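Local coordinates for protein endo-polygalacturonase (Pectobacterium carotovorum subsp. carotovorum, PDB 1BHE) that hydrolyses the alpha-1,4-galacturonosyl linkages of polygalacturonic acid as a secreted endo-polygalacturonase and takes part in the maceration and soft-rotting of plant tissue, at residues A[205-210]-A[227-232]; A[236-241]-A[261-266]. All blocks are in the same frame, centred on the assembly; numbering follows the deposited sequence.

Contact 1: residues A[205-210]-A[227-232]; sequences DPMSSK and AIKAYK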
ATOM      1  N   ASP A 205      -2.014   1.219   0.111  1.00  4.74           N
ATOM      2  CA  ASP A 205      -2.591   2.261  -0.716  1.00  5.43           C
ATOM      3  C   ASP A 205      -4.079   2.521  -0.478  1.00  5.70           C
ATOM      4  O   ASP A 205      -4.939   1.825  -1.022  1.00  6.19           O
ATOM      5  CB  ASP A 205      -2.491   1.922  -2.207  1.00  4.96           C
ATOM      6  CG  ASP A 205      -1.147   1.780  -2.861  1.00  5.76           C
ATOM      7  OD1 ASP A 205      -0.089   1.905  -2.225  1.00  5.95           O
ATOM      8  OD2 ASP A 205      -1.113   1.545  -4.100  1.00  6.84           O
ATOM      9  N   PRO A 206      -4.391   3.604   0.215  1.00  6.31           N
ATOM     10  CA  PRO A 206      -5.757   4.100   0.332  1.00  6.79           C
ATOM     11  C   PRO A 206      -6.177   4.658  -1.024  1.00  6.96           C
ATOM     12  O   PRO A 206      -5.409   5.411  -1.638  1.00  7.51           O
ATOM     13  CB  PRO A 206      -5.680   5.176   1.405  1.00  6.56           C
ATOM     14  CG  PRO A 206      -4.313   5.082   1.993  1.00  6.77           C
ATOM     15  CD  PRO A 206      -3.436   4.520   0.886  1.00  6.24           C
ATOM     16  N   MET A 207      -7.330   4.272  -1.541  1.00  6.44           N
ATOM     17  CA  MET A 207      -7.831   4.683  -2.847  1.00  6.06           C
ATOM     18  C   MET A 207      -9.244   5.247  -2.737  1.00  5.53           C
ATOM     19  O   MET A 207     -10.182   4.502  -2.459  1.00  5.50           O
ATOM     20  CB  MET A 207      -7.871   3.482  -3.809  1.00  6.29           C
ATOM     21  CG  MET A 207      -6.513   2.937  -4.212  1.00  8.40           C
ATOM     22  SD  MET A 207      -6.641   1.539  -5.353  1.00 10.92           S
ATOM     23  CE  MET A 207      -4.893   1.171  -5.556  1.00  9.10           C
ATOM     24  N   SER A 208      -9.399   6.562  -2.879  1.00  5.72           N
ATOM     25  CA  SER A 208     -10.702   7.217  -2.746  1.00  5.31           C
ATOM     26  C   SER A 208     -11.347   6.796  -1.424  1.00  6.04           C
ATOM     27  O   SER A 208     -12.489   6.329  -1.370  1.00  5.82           O
ATOM     28  CB  SER A 208     -11.597   6.912  -3.944  1.00  6.34           C
ATOM     29  OG  SER A 208     -11.296   7.774  -5.048  1.00  6.58           O
ATOM     30  N   SER A 209     -10.593   6.941  -0.338  1.00  6.05           N
ATOM     31  CA  SER A 209     -11.067   6.520   0.983  1.00  6.08           C
ATOM     32  C   SER A 209     -10.785   7.599   2.015  1.00  7.35           C
ATOM     33  O   SER A 209      -9.914   8.443   1.788  1.00  8.25           O
ATOM     34  CB  SER A 209     -10.364   5.214   1.386  1.00  5.32           C
ATOM     35  OG  SER A 209     -10.820   4.129   0.592  1.00  5.04           O
ATOM     36  N   LYS A 210     -11.495   7.586   3.143  1.00  8.10           N
ATOM     37  CA  LYS A 210     -11.231   8.572   4.179  1.00  9.03           C
ATOM     38  C   LYS A 210     -10.919   7.883   5.511  1.00  7.69           C
ATOM     39  O   LYS A 210     -11.211   6.710   5.698  1.00  6.71           O
ATOM     40  CB  LYS A 210     -12.354   9.575   4.399  1.00 11.08           C
ATOM     41  CG  LYS A 210     -13.758   9.162   4.038  1.00 13.87           C
ATOM     42  CD  LYS A 210     -14.647  10.317   3.604  1.00 15.01           C
ATOM     43  CE  LYS A 210     -14.076  11.190   2.511  1.00 15.62           C
ATOM     44  NZ  LYS A 210     -14.757  11.108   1.191  1.00 14.58           N
ATOM     45  N   ALA A 227       1.034   4.728  -1.101  1.00  7.23           N
ATOM     46  CA  ALA A 227       0.628   5.568  -2.229  1.00  7.31           C
ATOM     47  C   ALA A 227      -0.831   5.965  -2.009  1.00  8.16           C
ATOM     48  O   ALA A 227      -1.722   5.117  -2.096  1.00  8.01           O
ATOM     49  CB  ALA A 227       0.822   4.895  -3.572  1.00  7.58           C
ATOM     50  N   ILE A 228      -1.029   7.221  -1.650  1.00  7.77           N
ATOM     51  CA  ILE A 228      -2.359   7.784  -1.403  1.00  8.00           C
ATOM     52  C   ILE A 228      -2.958   8.255  -2.724  1.00  8.42           C
ATOM     53  O   ILE A 228      -2.338   9.064  -3.427  1.00  8.43           O
ATOM     54  CB  ILE A 228      -2.248   8.940  -0.395  1.00  7.97           C
ATOM     55  CG1 ILE A 228      -1.715   8.431   0.949  1.00  7.93           C
ATOM     56  CG2 ILE A 228      -3.582   9.641  -0.180  1.00  7.87           C
ATOM     57  CD1 ILE A 228      -1.219   9.521   1.882  1.00  7.96           C
ATOM     58  N   LYS A 229      -4.105   7.713  -3.120  1.00  7.92           N
ATOM     59  CA  LYS A 229      -4.719   8.009  -4.407  1.00  8.44           C
ATOM     60  C   LYS A 229      -6.191   8.408  -4.316  1.00  9.17           C
ATOM     61  O   LYS A 229      -6.913   8.014  -3.400  1.00  9.14           O
ATOM     62  CB  LYS A 229      -4.638   6.798  -5.352  1.00  8.26           C
ATOM     63  CG  LYS A 229      -3.254   6.203  -5.556  1.00  8.18           C
ATOM     64  CD  LYS A 229      -3.279   4.934  -6.395  1.00  8.89           C
ATOM     65  CE  LYS A 229      -1.913   4.259  -6.386  1.00  9.27           C
ATOM     66  NZ  LYS A 229      -0.923   4.986  -7.230  1.00  9.88           N
ATOM     67  N   ALA A 230      -6.642   9.210  -5.276  1.00  8.64           N
ATOM     68  CA  ALA A 230      -8.040   9.630  -5.377  1.00  9.39           C
ATOM     69  C   ALA A 230      -8.426   9.648  -6.858  1.00 10.12           C
ATOM     70  O   ALA A 230      -7.693  10.192  -7.687  1.00  9.89           O
ATOM     71  CB  ALA A 230      -8.277  10.965  -4.710  1.00  8.93           C
ATOM     72  N   TYR A 231      -9.533   9.007  -7.205  1.00 10.96           N
ATOM     73  CA  TYR A 231      -9.962   8.811  -8.572  1.00 12.46           C
ATOM     74  C   TYR A 231     -11.162   9.621  -9.033  1.00 12.94           C
ATOM     75  O   TYR A 231     -12.100   9.871  -8.283  1.00 12.53           O
ATOM     76  CB  TYR A 231     -10.318   7.319  -8.765  1.00 13.23           C
ATOM     77  CG  TYR A 231      -9.119   6.408  -8.648  1.00 14.21           C
ATOM     78  CD1 TYR A 231      -8.635   6.005  -7.409  1.00 15.07           C
ATOM     79  CD2 TYR A 231      -8.465   5.959  -9.788  1.00 14.93           C
ATOM     80  CE1 TYR A 231      -7.530   5.179  -7.310  1.00 15.12           C
ATOM     81  CE2 TYR A 231      -7.362   5.134  -9.699  1.00 16.04           C
ATOM     82  CZ  TYR A 231      -6.901   4.749  -8.456  1.00 16.00           C
ATOM     83  OH  TYR A 231      -5.802   3.926  -8.375  1.00 17.04           O
ATOM     84  N   LYS A 232     -11.146   9.995 -10.320  1.00 14.11           N
ATOM     85  CA  LYS A 232     -12.256  10.750 -10.892  1.00 15.19           C
ATOM     86  C   LYS A 232     -13.540   9.936 -10.839  1.00 14.49           C
ATOM     87  O   LYS A 232     -13.535   8.748 -11.157  1.00 14.75           O
ATOM     88  CB  LYS A 232     -11.957  11.139 -12.347  1.00 17.28           C
ATOM     89  CG  LYS A 232     -12.792  12.322 -12.827  1.00 19.42           C
ATOM     90  CD  LYS A 232     -12.442  12.704 -14.263  1.00 20.82           C
ATOM     91  CE  LYS A 232     -13.307  11.946 -15.262  1.00 21.48           C
ATOM     92  NZ  LYS A 232     -13.616  12.776 -16.468  1.00 22.26           N
TER
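P206–S208 and K229–Y231 join two neighbouring coils of the parallel beta-helix characteristic of family 28 glycosyl hydrolases, on the side that carries the active site. The short strands run nearly parallel, 5.0 Å apart between axes, with M207 beside K229. P206 O accepts from K229 N, and K229 O from S208 N at 2.9 Å. At S208 the backbone turns out of the strand, and its hydroxyl takes over the pairing: OG receives Y231 N at 3.0 Å in an almost straight bond (177°). The same OG lies in the plane of the Y231 ring, at its edge, and is also bonded to A235 O. M207, fully extended beyond CG, passes obliquely by this ring. Its CB is 3.9 Å from Y231 CE1 and its SD 5.3 Å from the ring centroid, a Met-aromatic contact. K229 lies side by side with M207. K229 CE approaches D205 OD2 to 3.6 Å, but the chain bends at chi4 (-74°), and NZ is held by a salt bridge to E258 and a bond to G256 O. D205 OD1 takes a weak bond from A227 N (3.2 Å); buried A227 O has no hydrogen-bond donor, though D205 CA-H is close. Strands 177-180 and 253-256 pair with 204-207 and 226-230 respectively, while I228 packs inside the coil against strands 237-243 and 258-273.

Contact 2: residues A[236-241]-A[261-266]; sequences ETRNIS and GVYNVT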
ATOM      1  N   GLU A 236     -13.572  11.477  -2.526  1.00  8.55           N
ATOM      2  CA  GLU A 236     -12.326  12.163  -2.215  1.00  9.15           C
ATOM      3  C   GLU A 236     -11.563  11.340  -1.171  1.00  9.37           C
ATOM      4  O   GLU A 236     -12.171  10.608  -0.392  1.00  9.21           O
ATOM      5  CB  GLU A 236     -12.565  13.570  -1.662  1.00  9.64           C
ATOM      6  CG  GLU A 236     -13.098  14.504  -2.740  1.00 10.18           C
ATOM      7  CD  GLU A 236     -13.698  15.788  -2.208  1.00 10.63           C
ATOM      8  OE1 GLU A 236     -13.738  15.985  -0.978  1.00 10.76           O
ATOM      9  OE2 GLU A 236     -14.155  16.596  -3.045  1.00 10.33           O
ATOM     10  N   THR A 237     -10.246  11.457  -1.200  1.00  8.51           N
ATOM     11  CA  THR A 237      -9.408  10.801  -0.198  1.00  8.45           C
ATOM     12  C   THR A 237      -9.070  11.869   0.831  1.00  8.89           C
ATOM     13  O   THR A 237      -8.416  12.855   0.485  1.00  9.72           O
ATOM     14  CB  THR A 237      -8.126  10.226  -0.825  1.00  7.45           C
ATOM     15  OG1 THR A 237      -8.496   9.106  -1.635  1.00  6.37           O
ATOM     16  CG2 THR A 237      -7.132   9.803   0.240  1.00  7.65           C
ATOM     17  N   ARG A 238      -9.564  11.730   2.056  1.00  9.02           N
ATOM     18  CA  ARG A 238      -9.356  12.715   3.093  1.00  9.41           C
ATOM     19  C   ARG A 238      -9.007  12.125   4.454  1.00  9.30           C
ATOM     20  O   ARG A 238      -9.448  11.041   4.826  1.00  9.37           O
ATOM     21  CB  ARG A 238     -10.653  13.513   3.362  1.00 10.73           C
ATOM     22  CG  ARG A 238     -11.231  14.265   2.188  1.00 13.18           C
ATOM     23  CD  ARG A 238     -12.474  15.058   2.603  1.00 14.30           C
ATOM     24  NE  ARG A 238     -12.694  16.090   1.605  1.00 15.26           N
ATOM     25  CZ  ARG A 238     -12.357  17.368   1.681  1.00 14.79           C
ATOM     26  NH1 ARG A 238     -11.760  17.890   2.737  1.00 14.60           N
ATOM     27  NH2 ARG A 238     -12.654  18.112   0.622  1.00 14.45           N
ATOM     28  N   ASN A 239      -8.352  12.943   5.274  1.00  8.70           N
ATOM     29  CA  ASN A 239      -8.048  12.633   6.658  1.00  8.74           C
ATOM     30  C   ASN A 239      -7.174  11.402   6.831  1.00  9.12           C
ATOM     31  O   ASN A 239      -7.658  10.304   7.112  1.00  8.64           O
ATOM     32  CB  ASN A 239      -9.376  12.459   7.433  1.00  8.93           C
ATOM     33  CG  ASN A 239     -10.354  13.605   7.239  1.00  9.00           C
ATOM     34  OD1 ASN A 239      -9.941  14.738   6.980  1.00  9.83           O
ATOM     35  ND2 ASN A 239     -11.651  13.327   7.331  1.00  7.99           N
ATOM     36  N   ILE A 240      -5.855  11.595   6.739  1.00  8.42           N
ATOM     37  CA  ILE A 240      -4.896  10.496   6.841  1.00  8.28           C
ATOM     38  C   ILE A 240      -3.772  10.824   7.814  1.00  8.74           C
ATOM     39  O   ILE A 240      -3.252  11.942   7.825  1.00  8.92           O
ATOM     40  CB  ILE A 240      -4.272  10.151   5.469  1.00  8.40           C
ATOM     41  CG1 ILE A 240      -5.337   9.678   4.478  1.00  8.92           C
ATOM     42  CG2 ILE A 240      -3.180   9.089   5.588  1.00  7.49           C
ATOM     43  CD1 ILE A 240      -4.862   9.458   3.064  1.00  9.96           C
ATOM     44  N   SER A 241      -3.436   9.874   8.672  1.00  8.46           N
ATOM     45  CA  SER A 241      -2.357  10.016   9.633  1.00  8.51           C
ATOM     46  C   SER A 241      -1.300   8.935   9.389  1.00  8.47           C
ATOM     47  O   SER A 241      -1.624   7.751   9.429  1.00  8.11           O
ATOM     48  CB  SER A 241      -2.834   9.898  11.075  1.00  8.16           C
ATOM     49  OG  SER A 241      -3.663  10.976  11.448  1.00  9.30           O
ATOM     50  N   GLY A 261      -8.443  14.818  -5.790  1.00 14.31           N
ATOM     51  CA  GLY A 261      -9.010  15.190  -4.506  1.00 12.92           C
ATOM     52  C   GLY A 261      -8.404  14.450  -3.326  1.00 11.97           C
ATOM     53  O   GLY A 261      -9.026  13.542  -2.774  1.00 11.13           O
ATOM     54  N   VAL A 262      -7.221  14.867  -2.905  1.00 11.44           N
ATOM     55  CA  VAL A 262      -6.516  14.325  -1.750  1.00 11.15           C
ATOM     56  C   VAL A 262      -6.399  15.452  -0.727  1.00 11.40           C
ATOM     57  O   VAL A 262      -5.842  16.508  -1.048  1.00 10.80           O
ATOM     58  CB  VAL A 262      -5.114  13.812  -2.109  1.00 10.54           C
ATOM     59  CG1 VAL A 262      -4.313  13.446  -0.869  1.00 10.82           C
ATOM     60  CG2 VAL A 262      -5.225  12.627  -3.061  1.00 10.92           C
ATOM     61  N   TYR A 263      -6.997  15.286   0.449  1.00 11.01           N
ATOM     62  CA  TYR A 263      -7.028  16.323   1.464  1.00 11.03           C
ATOM     63  C   TYR A 263      -6.630  15.896   2.870  1.00 11.05           C
ATOM     64  O   TYR A 263      -6.947  14.792   3.312  1.00 10.56           O
ATOM     65  CB  TYR A 263      -8.483  16.851   1.622  1.00 11.68           C
ATOM     66  CG  TYR A 263      -9.128  17.352   0.350  1.00 12.18           C
ATOM     67  CD1 TYR A 263      -9.794  16.477  -0.504  1.00 12.18           C
ATOM     68  CD2 TYR A 263      -9.063  18.693  -0.004  1.00 12.41           C
ATOM     69  CE1 TYR A 263     -10.372  16.924  -1.678  1.00 12.97           C
ATOM     70  CE2 TYR A 263      -9.642  19.151  -1.176  1.00 12.61           C
ATOM     71  CZ  TYR A 263     -10.287  18.263  -2.005  1.00 13.12           C
ATOM     72  OH  TYR A 263     -10.865  18.691  -3.176  1.00 14.36           O
ATOM     73  N   ASN A 264      -6.021  16.812   3.611  1.00 11.23           N
ATOM     74  CA  ASN A 264      -5.684  16.651   5.014  1.00 11.39           C
ATOM     75  C   ASN A 264      -4.881  15.407   5.355  1.00 11.28           C
ATOM     76  O   ASN A 264      -5.306  14.501   6.075  1.00 10.17           O
ATOM     77  CB  ASN A 264      -6.995  16.693   5.819  1.00 11.89           C
ATOM     78  CG  ASN A 264      -6.815  16.775   7.314  1.00 12.52           C
ATOM     79  OD1 ASN A 264      -5.827  17.302   7.825  1.00 12.93           O
ATOM     80  ND2 ASN A 264      -7.777  16.232   8.061  1.00 12.90           N
ATOM     81  N   VAL A 265      -3.659  15.388   4.844  1.00 11.11           N
ATOM     82  CA  VAL A 265      -2.712  14.300   5.050  1.00 11.29           C
ATOM     83  C   VAL A 265      -1.616  14.750   6.011  1.00 11.86           C
ATOM     84  O   VAL A 265      -0.934  15.745   5.744  1.00 12.14           O
ATOM     85  CB  VAL A 265      -2.084  13.857   3.718  1.00 10.50           C
ATOM     86  CG1 VAL A 265      -1.113  12.702   3.930  1.00 10.19           C
ATOM     87  CG2 VAL A 265      -3.164  13.456   2.722  1.00 11.13           C
ATOM     88  N   THR A 266      -1.473  14.041   7.119  1.00 11.76           N
ATOM     89  CA  THR A 266      -0.504  14.359   8.150  1.00 12.82           C
ATOM     90  C   THR A 266       0.539  13.253   8.306  1.00 12.82           C
ATOM     91  O   THR A 266       0.216  12.126   8.683  1.00 12.50           O
ATOM     92  CB  THR A 266      -1.200  14.580   9.512  1.00 12.96           C
ATOM     93  OG1 THR A 266      -2.151  15.649   9.418  1.00 12.92           O
ATOM     94  CG2 THR A 266      -0.205  14.909  10.612  1.00 13.49           C
TER
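T237–S241 and V262–T266 are parallel strands in register, their axes 4.7 Å apart, each residue facing its counterpart one coil on. The bonds alternate between them: G261 O accepts from T237 N, T237 O from Y263 N (2.8 Å), Y263 O from N239 N, N264 O from I240 N, and I240 O from T266 N. At N239 and N264 both chains adopt positive phi, and the two asparagines form one rung of an asparagine ladder, a hallmark of parallel beta-helices. N264 CG stands anti to its backbone N (chi1 -170°), and ND2 donates to N239 OD1 at 2.8 Å. That N-H bond lies in the amide plane of N264 but is tilted from the carbonyl plane of N239, the two amides being turned 80° apart. The ladder continues through N239 ND2 to N211 OD1, while N264 OD1 is met by R295 NH1. Towards the N-terminal ends, the guanidinium of R238 lies flat on the Y263 ring, centres 3.7 Å apart and planes at 6°, with NH2 over the ring centre: a stacked cation-pi contact. E236 holds the guanidinium in place from its edge, OE1 receiving both NE at 2.8 Å and NH2 at 2.9 Å in a side-on salt bridge. The E236 chain passes obliquely by the tyrosine, CD lying 3.6 Å from Y263 CE1. Turned to the other face, I240 CB meets V265 CG1 at 4.3 Å, and T237 and V262 point the same way, toward the interior of the beta-helix and I228 and A230 of strand 226-230. Strand 210-215 flanks 237-241 on one side, and strand 290-302 flanks 261-266 on the other, where Y263 also rests on V290 and N292.

How the contacts relate
The two contacts follow one another along the chain, their centres about 9 Å apart: strand 226-230 of contact 1 leads into strand 237-243 of contact 2, so they occupy different faces of adjoining coils. They are tied at the corner, where K229 O probably bonds to T237 OG1 at 2.6 Å, a hydroxyl also reached by S209 N, and K210 NZ probably bonds to E236 O at 3.1 Å. Only contact 1 approaches the catalytic machinery. The side chain of D205 is about 8 Å from that of D223, the predicted proton donor, and that of A227 about 8 Å from H251, an inferred active-site residue. Contact 2 lies away from both.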